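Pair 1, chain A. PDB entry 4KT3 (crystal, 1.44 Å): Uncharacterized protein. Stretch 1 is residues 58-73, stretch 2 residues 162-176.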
# COMPACT_ATOMS: atom_id res chain seq x y z
N PRO A 58 19.92 -5.08 4.86
CA PRO A 58 19.92 -3.76 4.23
C PRO A 58 18.73 -2.95 4.74
O PRO A 58 17.63 -3.48 4.88
CB PRO A 58 19.74 -4.07 2.74
CG PRO A 58 20.19 -5.50 2.58
CD PRO A 58 19.80 -6.17 3.88
N VAL A 59 18.95 -1.67 5.02
CA VAL A 59 17.88 -0.86 5.60
C VAL A 59 16.62 -0.83 4.72
O VAL A 59 15.50 -0.82 5.24
CB VAL A 59 18.38 0.57 5.94
CG1 VAL A 59 18.76 1.34 4.70
CG2 VAL A 59 17.33 1.30 6.76
N GLU A 60 16.81 -0.84 3.41
CA GLU A 60 15.67 -0.82 2.49
C GLU A 60 14.77 -2.04 2.63
O GLU A 60 13.59 -1.99 2.27
CB GLU A 60 16.13 -0.69 1.04
CG GLU A 60 17.03 -1.81 0.52
CD GLU A 60 18.53 -1.50 0.64
OE1 GLU A 60 18.94 -0.76 1.57
OE2 GLU A 60 19.29 -2.03 -0.20
N ASN A 61 15.30 -3.15 3.14
CA ASN A 61 14.45 -4.33 3.32
C ASN A 61 13.42 -4.06 4.42
O ASN A 61 12.22 -4.37 4.26
CB ASN A 61 15.27 -5.56 3.70
CG ASN A 61 16.15 -6.06 2.56
OD1 ASN A 61 16.53 -5.31 1.66
ND2 ASN A 61 16.51 -7.33 2.62
N LEU A 62 13.88 -3.49 5.52
CA LEU A 62 13.02 -3.16 6.65
C LEU A 62 12.08 -2.00 6.31
O LEU A 62 10.87 -2.06 6.60
CB LEU A 62 13.86 -2.81 7.88
CG LEU A 62 13.09 -2.56 9.18
CD1 LEU A 62 12.35 -3.80 9.65
CD2 LEU A 62 14.04 -2.02 10.27
N LEU A 63 12.63 -0.94 5.72
CA LEU A 63 11.84 0.23 5.36
C LEU A 63 10.84 -0.12 4.26
O LEU A 63 9.71 0.38 4.26
CB LEU A 63 12.78 1.36 4.94
CG LEU A 63 12.14 2.71 4.59
CD1 LEU A 63 11.27 3.25 5.72
CD2 LEU A 63 13.22 3.74 4.23
N GLY A 64 11.25 -0.98 3.34
CA GLY A 64 10.36 -1.49 2.29
C GLY A 64 9.18 -2.25 2.87
O GLY A 64 8.05 -2.10 2.40
N LEU A 65 9.44 -3.09 3.86
CA LEU A 65 8.35 -3.79 4.54
C LEU A 65 7.39 -2.78 5.17
O LEU A 65 6.17 -2.91 5.02
CB LEU A 65 8.86 -4.81 5.56
CG LEU A 65 7.75 -5.57 6.30
CD1 LEU A 65 6.83 -6.33 5.36
CD2 LEU A 65 8.38 -6.51 7.33
N ALA A 66 7.91 -1.76 5.85
CA ALA A 66 7.04 -0.74 6.43
C ALA A 66 6.22 -0.03 5.33
O ALA A 66 5.05 0.28 5.53
CB ALA A 66 7.83 0.25 7.23
N ALA A 67 6.84 0.26 4.19
CA ALA A 67 6.13 0.93 3.09
C ALA A 67 4.96 0.07 2.58
O ALA A 67 3.90 0.59 2.25
CB ALA A 67 7.08 1.24 1.95
N GLN A 68 5.19 -1.23 2.47
CA GLN A 68 4.17 -2.20 2.09
C GLN A 68 3.02 -2.25 3.10
O GLN A 68 1.85 -2.24 2.74
CB GLN A 68 4.84 -3.58 1.99
CG GLN A 68 3.93 -4.80 2.10
CD GLN A 68 3.03 -5.02 0.90
OE1 GLN A 68 2.73 -4.09 0.14
NE2 GLN A 68 2.58 -6.26 0.72
N GLU A 69 3.35 -2.33 4.39
CA GLU A 69 2.31 -2.52 5.40
C GLU A 69 1.50 -1.26 5.64
O GLU A 69 0.30 -1.34 5.96
CB GLU A 69 2.93 -2.97 6.72
CG GLU A 69 3.67 -4.31 6.66
CD GLU A 69 2.76 -5.45 6.28
OE1 GLU A 69 1.81 -5.73 7.04
OE2 GLU A 69 3.02 -6.05 5.22
N SER A 70 2.16 -0.10 5.52
CA SER A 70 1.56 1.18 5.88
C SER A 70 1.12 2.05 4.71
O SER A 70 0.69 3.18 4.93
CB SER A 70 2.54 1.98 6.75
OG SER A 70 3.62 2.51 6.00
N GLN A 71 1.27 1.54 3.49
CA GLN A 71 0.97 2.31 2.28
C GLN A 71 1.76 3.63 2.33
O GLN A 71 1.23 4.74 2.18
CB GLN A 71 -0.54 2.55 2.14
CG GLN A 71 -1.35 1.26 1.94
CD GLN A 71 -1.44 0.39 3.20
OE1 GLN A 71 -1.08 -0.81 3.19
NE2 GLN A 71 -1.90 0.99 4.27
N TYR A 72 3.06 3.47 2.52
CA TYR A 72 3.98 4.59 2.62
C TYR A 72 3.47 5.60 3.65
O TYR A 72 3.47 6.82 3.43
CB TYR A 72 4.23 5.23 1.25
CG TYR A 72 5.18 4.45 0.35
CD1 TYR A 72 6.53 4.71 0.36
CD2 TYR A 72 4.70 3.47 -0.54
CE1 TYR A 72 7.41 4.02 -0.47
CE2 TYR A 72 5.59 2.77 -1.38
CZ TYR A 72 6.93 3.08 -1.35
OH TYR A 72 7.85 2.44 -2.17
N GLY A 73 3.03 5.08 4.78
CA GLY A 73 2.66 5.90 5.91
C GLY A 73 1.28 6.52 5.83
O GLY A 73 0.92 7.33 6.69
N ARG A 162 8.07 -11.45 -5.06
CA ARG A 162 8.51 -10.56 -6.12
C ARG A 162 7.89 -9.18 -5.91
O ARG A 162 8.54 -8.15 -6.15
CB ARG A 162 8.13 -11.12 -7.48
CG ARG A 162 8.64 -10.30 -8.66
CD ARG A 162 10.15 -10.39 -8.77
NE ARG A 162 10.82 -9.26 -8.13
CZ ARG A 162 12.14 -9.17 -7.95
NH1 ARG A 162 12.94 -10.15 -8.35
NH2 ARG A 162 12.65 -8.11 -7.36
N TYR A 163 6.63 -9.15 -5.47
CA TYR A 163 5.93 -7.90 -5.23
C TYR A 163 6.63 -7.11 -4.11
O TYR A 163 6.90 -5.91 -4.25
CB TYR A 163 4.45 -8.16 -4.90
CG TYR A 163 3.64 -6.91 -4.63
CD1 TYR A 163 3.49 -6.42 -3.34
CD2 TYR A 163 3.02 -6.22 -5.66
CE1 TYR A 163 2.76 -5.25 -3.10
CE2 TYR A 163 2.28 -5.07 -5.43
CZ TYR A 163 2.15 -4.60 -4.14
OH TYR A 163 1.42 -3.46 -3.89
N LEU A 164 6.94 -7.77 -3.00
CA LEU A 164 7.60 -7.09 -1.89
C LEU A 164 9.03 -6.70 -2.29
O LEU A 164 9.50 -5.62 -1.95
CB LEU A 164 7.64 -7.97 -0.65
CG LEU A 164 8.38 -7.41 0.58
CD1 LEU A 164 7.83 -6.06 0.98
CD2 LEU A 164 8.25 -8.37 1.74
N ALA A 165 9.72 -7.59 -2.99
CA ALA A 165 11.08 -7.31 -3.41
C ALA A 165 11.13 -6.06 -4.29
O ALA A 165 12.06 -5.25 -4.18
CB ALA A 165 11.68 -8.52 -4.14
N ASP A 166 10.12 -5.88 -5.13
CA ASP A 166 10.05 -4.68 -5.97
C ASP A 166 9.86 -3.42 -5.14
O ASP A 166 10.44 -2.37 -5.45
CB ASP A 166 8.93 -4.81 -7.01
CG ASP A 166 9.28 -5.75 -8.15
OD1 ASP A 166 10.46 -6.16 -8.24
OD2 ASP A 166 8.39 -6.08 -8.96
N ILE A 167 9.07 -3.50 -4.08
CA ILE A 167 8.90 -2.36 -3.17
C ILE A 167 10.23 -2.03 -2.49
O ILE A 167 10.59 -0.85 -2.36
CB ILE A 167 7.82 -2.64 -2.11
CG1 ILE A 167 6.45 -2.64 -2.78
CG2 ILE A 167 7.86 -1.59 -1.01
CD1 ILE A 167 5.32 -3.07 -1.86
N ILE A 168 10.96 -3.05 -2.08
CA ILE A 168 12.25 -2.85 -1.42
C ILE A 168 13.21 -2.13 -2.37
O ILE A 168 13.93 -1.20 -1.98
CB ILE A 168 12.83 -4.21 -0.96
CG1 ILE A 168 12.03 -4.70 0.26
CG2 ILE A 168 14.31 -4.10 -0.62
CD1 ILE A 168 12.26 -6.18 0.60
N ILE A 169 13.22 -2.54 -3.63
CA ILE A 169 14.10 -1.92 -4.61
C ILE A 169 13.67 -0.47 -4.87
O ILE A 169 14.52 0.43 -5.00
CB ILE A 169 14.13 -2.74 -5.92
CG1 ILE A 169 14.80 -4.09 -5.65
CG2 ILE A 169 14.88 -1.99 -7.02
CD1 ILE A 169 14.57 -5.13 -6.72
N ALA A 170 12.37 -0.23 -4.90
CA ALA A 170 11.85 1.12 -5.09
C ALA A 170 12.23 2.02 -3.91
O ALA A 170 12.61 3.18 -4.10
CB ALA A 170 10.33 1.09 -5.28
N VAL A 171 12.10 1.49 -2.70
CA VAL A 171 12.52 2.21 -1.51
C VAL A 171 14.00 2.55 -1.56
O VAL A 171 14.39 3.68 -1.25
CB VAL A 171 12.12 1.45 -0.21
CG1 VAL A 171 12.89 1.95 1.02
CG2 VAL A 171 10.63 1.58 0.02
N ARG A 172 14.84 1.59 -1.94
CA ARG A 172 16.27 1.85 -2.09
C ARG A 172 16.50 3.06 -2.98
O ARG A 172 17.33 3.92 -2.67
CB ARG A 172 17.00 0.63 -2.65
CG ARG A 172 18.53 0.74 -2.60
CD ARG A 172 19.19 -0.36 -3.44
NE ARG A 172 18.80 -1.69 -3.00
CZ ARG A 172 18.56 -2.72 -3.81
NH1 ARG A 172 18.68 -2.60 -5.13
NH2 ARG A 172 18.20 -3.89 -3.30
N GLY A 173 15.78 3.12 -4.10
CA GLY A 173 15.92 4.24 -5.02
C GLY A 173 15.38 5.54 -4.44
O GLY A 173 15.96 6.60 -4.64
N ARG A 174 14.25 5.46 -3.73
CA ARG A 174 13.65 6.66 -3.16
C ARG A 174 14.47 7.26 -2.03
O ARG A 174 14.34 8.44 -1.71
CB ARG A 174 12.21 6.36 -2.71
CG ARG A 174 11.29 6.21 -3.90
CD ARG A 174 9.83 6.01 -3.58
NE ARG A 174 9.06 6.28 -4.81
CZ ARG A 174 8.16 5.48 -5.38
NH1 ARG A 174 7.81 4.32 -4.84
NH2 ARG A 174 7.58 5.86 -6.50
N MSE A 175 15.37 6.47 -1.46
CA MSE A 175 16.28 6.98 -0.44
C MSE A 175 17.25 8.04 -0.99
O MSE A 175 17.79 8.84 -0.24
CB MSE A 175 17.07 5.83 0.21
CG MSE A 175 16.24 4.98 1.16
SE MSE A 175 17.17 3.46 1.87
CE MSE A 175 18.47 4.39 2.99
N ALA A 176 17.43 8.04 -2.31
CA ALA A 176 18.29 9.00 -2.99
C ALA A 176 17.58 10.31 -3.36
O ALA A 176 18.21 11.25 -3.85
CB ALA A 176 18.86 8.35 -4.26
O HOH W 1 18.28 -4.80 -0.50
O HOH W 2 0.37 -3.62 -1.23

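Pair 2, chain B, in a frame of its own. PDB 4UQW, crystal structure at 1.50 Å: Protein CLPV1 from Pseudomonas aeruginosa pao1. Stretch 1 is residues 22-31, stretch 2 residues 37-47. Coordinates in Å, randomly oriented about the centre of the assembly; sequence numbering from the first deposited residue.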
# COMPACT_ATOMS: atom_id res chain seq x y z
N ALA B 22 8.49 -5.10 -0.07
CA ALA B 22 7.51 -5.13 -1.16
C ALA B 22 7.63 -3.91 -2.08
O ALA B 22 7.29 -4.00 -3.26
CB ALA B 22 6.06 -5.28 -0.61
N ILE B 23 8.04 -2.73 -1.57
CA ILE B 23 8.38 -1.57 -2.41
C ILE B 23 9.50 -1.97 -3.37
O ILE B 23 9.49 -1.63 -4.58
CB ILE B 23 8.94 -0.31 -1.55
CG1 ILE B 23 7.76 0.42 -0.95
CG2 ILE B 23 9.83 0.66 -2.43
CD1 ILE B 23 6.89 1.13 -2.00
N GLU B 24 10.54 -2.62 -2.86
CA GLU B 24 11.64 -3.08 -3.70
C GLU B 24 11.14 -4.04 -4.75
O GLU B 24 11.48 -3.89 -5.93
CB GLU B 24 12.73 -3.71 -2.81
CG GLU B 24 13.95 -4.14 -3.61
CD GLU B 24 15.10 -4.66 -2.73
OE1 GLU B 24 14.99 -4.57 -1.49
OE2 GLU B 24 16.09 -5.12 -3.32
N ALA B 25 10.34 -5.02 -4.37
CA ALA B 25 9.81 -6.00 -5.33
C ALA B 25 8.93 -5.31 -6.35
O ALA B 25 8.95 -5.68 -7.55
CB ALA B 25 9.01 -7.09 -4.60
N ALA B 26 8.13 -4.33 -5.90
CA ALA B 26 7.28 -3.57 -6.81
C ALA B 26 8.09 -2.80 -7.82
O ALA B 26 7.66 -2.66 -8.97
CB ALA B 26 6.44 -2.59 -6.03
N THR B 27 9.24 -2.30 -7.38
CA THR B 27 10.11 -1.58 -8.30
C THR B 27 10.67 -2.52 -9.36
O THR B 27 10.70 -2.18 -10.55
CB THR B 27 11.28 -0.91 -7.50
OG1 THR B 27 10.73 0.07 -6.63
CG2 THR B 27 12.27 -0.23 -8.44
N VAL B 28 11.11 -3.69 -8.94
CA VAL B 28 11.68 -4.65 -9.90
C VAL B 28 10.59 -5.04 -10.92
O VAL B 28 10.84 -5.11 -12.15
CB VAL B 28 12.19 -5.89 -9.18
CG1 VAL B 28 12.51 -7.05 -10.21
CG2 VAL B 28 13.40 -5.50 -8.29
N PHE B 29 9.37 -5.27 -10.43
CA PHE B 29 8.26 -5.66 -11.33
C PHE B 29 7.90 -4.54 -12.29
O PHE B 29 7.69 -4.79 -13.49
CB PHE B 29 7.04 -6.03 -10.46
CG PHE B 29 5.83 -6.49 -11.22
CD1 PHE B 29 4.91 -5.58 -11.69
CD2 PHE B 29 5.59 -7.84 -11.40
CE1 PHE B 29 3.77 -6.00 -12.37
CE2 PHE B 29 4.44 -8.27 -12.06
CZ PHE B 29 3.54 -7.34 -12.55
N CYS B 30 7.77 -3.33 -11.75
CA CYS B 30 7.46 -2.15 -12.56
C CYS B 30 8.46 -2.00 -13.71
O CYS B 30 8.08 -1.74 -14.86
CB CYS B 30 7.50 -0.94 -11.61
SG CYS B 30 7.15 0.60 -12.51
N LYS B 31 9.73 -2.17 -13.39
CA LYS B 31 10.78 -2.03 -14.40
C LYS B 31 10.73 -3.14 -15.43
O LYS B 31 10.94 -2.86 -16.63
CB LYS B 31 12.15 -2.03 -13.75
CG LYS B 31 12.45 -0.73 -13.04
CD LYS B 31 13.88 -0.66 -12.56
CE LYS B 31 14.87 -0.30 -13.73
NZ LYS B 31 14.63 1.08 -14.28
N TYR B 37 6.05 4.47 -13.56
CA TYR B 37 6.04 4.79 -12.11
C TYR B 37 5.68 3.59 -11.32
O TYR B 37 4.76 2.84 -11.69
CB TYR B 37 5.03 5.96 -11.76
CG TYR B 37 5.45 7.24 -12.45
CD1 TYR B 37 6.49 8.01 -11.93
CD2 TYR B 37 4.90 7.60 -13.69
CE1 TYR B 37 6.96 9.13 -12.60
CE2 TYR B 37 5.36 8.70 -14.38
CZ TYR B 37 6.38 9.46 -13.83
OH TYR B 37 6.84 10.56 -14.51
N VAL B 38 6.39 3.38 -10.20
CA VAL B 38 6.00 2.40 -9.21
C VAL B 38 4.76 2.94 -8.46
O VAL B 38 4.82 3.99 -7.83
CB VAL B 38 7.11 2.12 -8.23
CG1 VAL B 38 6.73 0.95 -7.35
CG2 VAL B 38 8.40 1.79 -9.01
N GLU B 39 3.63 2.26 -8.65
CA GLU B 39 2.34 2.75 -8.17
C GLU B 39 1.82 1.94 -7.03
O GLU B 39 2.34 0.87 -6.69
CB GLU B 39 1.30 2.68 -9.28
CG GLU B 39 1.60 3.67 -10.42
CD GLU B 39 0.45 3.75 -11.40
OE1 GLU B 39 -0.67 3.28 -11.07
OE2 GLU B 39 0.70 4.28 -12.50
N LEU B 40 0.75 2.49 -6.42
CA LEU B 40 0.08 1.72 -5.41
C LEU B 40 -0.32 0.31 -5.91
O LEU B 40 -0.23 -0.68 -5.17
CB LEU B 40 -1.16 2.43 -4.91
CG LEU B 40 -0.97 3.71 -4.11
CD1 LEU B 40 -2.37 4.37 -3.84
CD2 LEU B 40 -0.28 3.44 -2.81
N VAL B 41 -0.75 0.21 -7.19
CA VAL B 41 -1.19 -1.12 -7.65
C VAL B 41 0.02 -2.12 -7.67
O VAL B 41 -0.15 -3.29 -7.29
CB VAL B 41 -1.87 -1.02 -9.03
CG1 VAL B 41 -0.88 -0.58 -10.12
CG2 VAL B 41 -2.47 -2.39 -9.41
N HIS B 42 1.23 -1.65 -8.03
CA HIS B 42 2.39 -2.55 -7.98
C HIS B 42 2.66 -3.00 -6.56
O HIS B 42 3.00 -4.16 -6.31
CB HIS B 42 3.67 -1.85 -8.50
CG HIS B 42 3.64 -1.48 -9.95
ND1 HIS B 42 3.53 -0.17 -10.33
CD2 HIS B 42 3.75 -2.21 -11.08
CE1 HIS B 42 3.59 -0.08 -11.65
NE2 HIS B 42 3.72 -1.31 -12.13
N TRP B 43 2.59 -2.05 -5.61
CA TRP B 43 2.97 -2.31 -4.22
C TRP B 43 1.97 -3.30 -3.62
O TRP B 43 2.35 -4.30 -2.98
CB TRP B 43 2.93 -1.00 -3.44
CG TRP B 43 3.64 -1.06 -2.12
CD1 TRP B 43 4.40 -2.09 -1.64
CD2 TRP B 43 3.67 -0.00 -1.18
NE1 TRP B 43 4.93 -1.71 -0.39
CE2 TRP B 43 4.53 -0.41 -0.13
CE3 TRP B 43 3.14 1.31 -1.19
CZ2 TRP B 43 4.79 0.43 0.98
CZ3 TRP B 43 3.40 2.15 -0.11
CH2 TRP B 43 4.23 1.69 0.96
N PHE B 44 0.67 -3.01 -3.81
CA PHE B 44 -0.36 -3.87 -3.21
C PHE B 44 -0.34 -5.26 -3.88
O PHE B 44 -0.50 -6.29 -3.20
CB PHE B 44 -1.75 -3.21 -3.34
CG PHE B 44 -2.03 -2.28 -2.23
CD1 PHE B 44 -1.05 -1.45 -1.76
CD2 PHE B 44 -3.29 -2.23 -1.61
CE1 PHE B 44 -1.29 -0.56 -0.72
CE2 PHE B 44 -3.52 -1.33 -0.54
CZ PHE B 44 -2.53 -0.51 -0.13
N HIS B 45 -0.15 -5.31 -5.22
CA HIS B 45 -0.04 -6.60 -5.87
C HIS B 45 1.15 -7.42 -5.25
O HIS B 45 1.00 -8.62 -4.94
CB HIS B 45 0.11 -6.39 -7.38
CG HIS B 45 0.47 -7.65 -8.09
ND1 HIS B 45 -0.45 -8.58 -8.50
CD2 HIS B 45 1.69 -8.15 -8.41
CE1 HIS B 45 0.18 -9.58 -9.10
NE2 HIS B 45 1.48 -9.34 -9.05
N GLN B 46 2.28 -6.76 -5.02
CA GLN B 46 3.43 -7.48 -4.48
C GLN B 46 3.20 -7.91 -3.04
O GLN B 46 3.61 -9.04 -2.64
CB GLN B 46 4.71 -6.62 -4.57
CG GLN B 46 5.25 -6.59 -6.00
CD GLN B 46 5.67 -7.92 -6.54
OE1 GLN B 46 6.31 -8.76 -5.87
NE2 GLN B 46 5.25 -8.14 -7.75
N ILE B 47 2.51 -7.10 -2.26
CA ILE B 47 2.20 -7.52 -0.88
C ILE B 47 1.30 -8.75 -0.90
O ILE B 47 1.55 -9.71 -0.13
CB ILE B 47 1.51 -6.33 -0.10
CG1 ILE B 47 2.51 -5.22 0.18
CG2 ILE B 47 0.82 -6.86 1.19
CD1 ILE B 47 1.82 -3.87 0.50

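Pair 1 sets a salt bridge, Glu A60 to Arg A172, beside its apolar packing, whereas pair 2 has Ala B22 and Ile B47 at these positions, no hydrogen bond between its stretches, and relies on packing, much of it against aromatic rings. The backbones nevertheless agree to 0.6 Å over 14 central residues. In pair 1 the helix axes approach to 8.1 Å at 113°, in pair 2 to 8.3 Å at 117°. The close point of the crossing holds a small residue in both: Gly A64 matches Ala B26, facing Ile A168 in pair 1 (CA to CA 4.4 Å) and His B42 in pair 2 (CA to CA 5.1 Å). A CB modelled on Gly A64 would lie 2.7 Å from Ile A168 CG1, a clash, so the glycine leaves room for the isoleucine. At the matching place in pair 2, Ala B26 carries its CB without crowding, 3.8 Å from both His B42 CB and Val B38 CG1. Ile A168 corresponds to Trp B43, whose ring instead receives Ile B23: Ile B23 CD1 stands 3.5 Å from the centroid of the six-membered ring, over its face. Ile B23 matches Asn A61, whose OD1 lies 3.4 Å from Ile A168 CG2 and accepts from water 1. That water also donates to Glu A60 OE2 and accepts from Arg A172 NH2, bracing the salt bridge in which Arg A172 NE donates to Glu A60 OE2 at 2.9 Å. In pair 2 apolar contact replaces this charge pairing, with Ala B22 CB 3.6 Å from Ile B47 CG1. The knob occupies the same place in both pairs but differs in chemistry: Val A171 sits among Glu A60, Leu A63, Gly A64 and Ala A67, and its counterpart Gln B46 sits among the matching Ala B22, Ala B25, Ala B26 and Phe B29. The longer Gln B46 folds into the hole with chi1 and chi2 both m, which brings Gln B46 NE2 to 3.7 Å from Phe B29 CD2. One turn further along the first helix, Gln A68 matches Cys B30, and Ile A167 matches His B42. Gln A68 OE1 lies 3.4 Å from Ile A167 CD1 and shares water 2 with Tyr A163 OH; Cys B30 CB instead rests over the imidazole face, 3.9 Å from the His B42 ring centroid. That ring is steadied by Glu B39 N, which donates to His B42 ND1 at 3.0 Å. Outside the matched positions of pair 1, Arg A174 NH1 donates to Tyr A72 OH at 3.3 Å.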